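Local coordinates for collagen adhesin (Enterococcus faecalis, PDB 2OKM), which probably binds collagen at the bacterial cell wall, this chain being the collagen-binding subdomain of the longer surface adhesin, at residues F6-G11 with F23-L28. Numbering follows the deposited sequence.
Sequences FFYKVG and FLNVNL. With SO4 (sulfate ion), chain B.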
# COMPACT_ATOMS: atom_id res chain seq x y z
N PHE A 6 -6.21 -1.81 10.84
CA PHE A 6 -6.73 -0.92 9.81
C PHE A 6 -5.75 -0.92 8.65
O PHE A 6 -6.14 -0.80 7.49
CB PHE A 6 -6.87 0.51 10.33
CG PHE A 6 -7.41 1.45 9.31
CD1 PHE A 6 -8.77 1.47 9.00
CD2 PHE A 6 -6.55 2.28 8.60
CE1 PHE A 6 -9.26 2.30 7.99
CE2 PHE A 6 -7.03 3.11 7.59
CZ PHE A 6 -8.39 3.12 7.28
N PHE A 7 -4.46 -1.02 8.97
CA PHE A 7 -3.45 -1.05 7.93
C PHE A 7 -2.23 -1.88 8.28
O PHE A 7 -1.74 -1.87 9.41
CB PHE A 7 -2.97 0.37 7.59
CG PHE A 7 -1.87 0.40 6.55
CD1 PHE A 7 -0.53 0.40 6.93
CD2 PHE A 7 -2.19 0.35 5.20
CE1 PHE A 7 0.48 0.35 5.97
CE2 PHE A 7 -1.18 0.30 4.23
CZ PHE A 7 0.15 0.30 4.62
N TYR A 8 -1.76 -2.63 7.29
CA TYR A 8 -0.55 -3.40 7.46
C TYR A 8 0.08 -3.63 6.11
O TYR A 8 -0.58 -3.58 5.06
CB TYR A 8 -0.80 -4.73 8.19
CG TYR A 8 -1.51 -5.81 7.42
CD1 TYR A 8 -2.90 -5.87 7.36
CD2 TYR A 8 -0.78 -6.83 6.79
CE1 TYR A 8 -3.55 -6.91 6.71
CE2 TYR A 8 -1.42 -7.87 6.13
CZ TYR A 8 -2.80 -7.91 6.10
OH TYR A 8 -3.44 -8.95 5.47
N LYS A 9 1.38 -3.89 6.14
CA LYS A 9 2.13 -4.09 4.93
C LYS A 9 3.04 -5.31 5.03
O LYS A 9 3.71 -5.51 6.05
CB LYS A 9 2.96 -2.84 4.70
CG LYS A 9 3.89 -2.92 3.56
CD LYS A 9 4.64 -1.64 3.52
CE LYS A 9 5.88 -1.89 2.81
NZ LYS A 9 5.60 -2.27 1.41
N VAL A 10 3.03 -6.12 3.98
CA VAL A 10 3.87 -7.31 3.91
C VAL A 10 4.37 -7.49 2.49
O VAL A 10 3.91 -6.83 1.56
CB VAL A 10 3.10 -8.59 4.31
CG1 VAL A 10 2.77 -8.55 5.79
CG2 VAL A 10 1.83 -8.73 3.48
N GLY A 11 5.32 -8.40 2.32
CA GLY A 11 5.84 -8.66 1.00
C GLY A 11 6.38 -10.08 0.93
O GLY A 11 6.47 -10.76 1.95
N PHE A 23 2.69 -5.54 -0.60
CA PHE A 23 1.25 -5.41 -0.43
C PHE A 23 0.90 -4.38 0.63
O PHE A 23 1.40 -4.44 1.76
CB PHE A 23 0.64 -6.75 0.01
CG PHE A 23 0.96 -7.91 -0.90
CD1 PHE A 23 2.21 -8.52 -0.87
CD2 PHE A 23 -0.01 -8.41 -1.77
CE1 PHE A 23 2.49 -9.61 -1.69
CE2 PHE A 23 0.26 -9.50 -2.60
CZ PHE A 23 1.52 -10.11 -2.56
N LEU A 24 0.03 -3.44 0.27
CA LEU A 24 -0.44 -2.44 1.21
C LEU A 24 -1.89 -2.85 1.46
O LEU A 24 -2.72 -2.77 0.56
CB LEU A 24 -0.37 -1.03 0.60
CG LEU A 24 1.00 -0.63 0.04
CD1 LEU A 24 0.89 0.79 -0.50
CD2 LEU A 24 2.08 -0.71 1.11
N ASN A 25 -2.18 -3.30 2.67
CA ASN A 25 -3.51 -3.78 3.02
C ASN A 25 -4.27 -2.72 3.80
O ASN A 25 -4.04 -2.51 4.99
CB ASN A 25 -3.37 -5.06 3.83
CG ASN A 25 -2.70 -6.15 3.03
OD1 ASN A 25 -3.32 -6.77 2.17
ND2 ASN A 25 -1.42 -6.38 3.30
N VAL A 26 -5.20 -2.07 3.10
CA VAL A 26 -5.96 -0.98 3.68
C VAL A 26 -7.42 -1.24 4.01
O VAL A 26 -8.22 -1.59 3.14
CB VAL A 26 -5.90 0.24 2.72
CG1 VAL A 26 -6.52 1.46 3.37
CG2 VAL A 26 -4.45 0.50 2.31
N ASN A 27 -7.76 -1.06 5.29
CA ASN A 27 -9.12 -1.21 5.77
C ASN A 27 -9.79 -2.52 5.35
O ASN A 27 -10.92 -2.52 4.84
CB ASN A 27 -9.93 -0.00 5.27
CG ASN A 27 -11.26 0.15 5.97
OD1 ASN A 27 -11.44 -0.28 7.11
ND2 ASN A 27 -12.21 0.80 5.29
N LEU A 28 -9.11 -3.65 5.57
CA LEU A 28 -9.66 -4.94 5.18
C LEU A 28 -10.99 -5.26 5.87
O LEU A 28 -11.82 -5.99 5.32
CB LEU A 28 -8.65 -6.06 5.45
CG LEU A 28 -7.62 -6.33 4.34
CD1 LEU A 28 -6.90 -5.05 3.96
CD2 LEU A 28 -6.64 -7.39 4.80
S SO4 B . -5.28 -1.69 14.66
O1 SO4 B . -5.70 -3.10 14.75
O2 SO4 B . -5.68 -0.96 15.88
O3 SO4 B . -3.82 -1.63 14.50
O4 SO4 B . -5.92 -1.06 13.49
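Tyr8 carries CG between its backbone N and carbonyl carbon (chi1 73°), while Asn25 sets its own CG beside the backbone N (chi1 -62°), which lays one side chain over the other. The phenol ring, a broad platform, and the amide plane are only 20° apart: Asn25 CB makes a CH-pi contact 3.6 Å from the Tyr8 ring centroid, and ND2 sits over the same face, nearer the rim. Asparagine suits this place because its flat amide can stack while ND2 also makes a weak hydrogen bond to Tyr8 O, a carbonyl already gripped by Asn25 N at 2.9 Å. Leu28 CD2 closes on the ring edge, 3.6 Å from Tyr8 OH. The backbones form an antiparallel beta ladder, extended past Val26 by the hydrogen bond from Asn27 N to Phe6 O (2.7 Å). On the other face, Phe7 CD2, at the ring edge, lies 3.7 Å from Val26 CG2, and the long chain of Lys9 runs along Leu24 until NZ hydrogen-bonds with Tyr106 OH. Strand 19-26 is also hydrogen-bonded along its other edge to strand 101-110, and Phe7, Leu24 and Val26, suitably apolar, are buried against strands 37-43 and 87-92 of the second sheet.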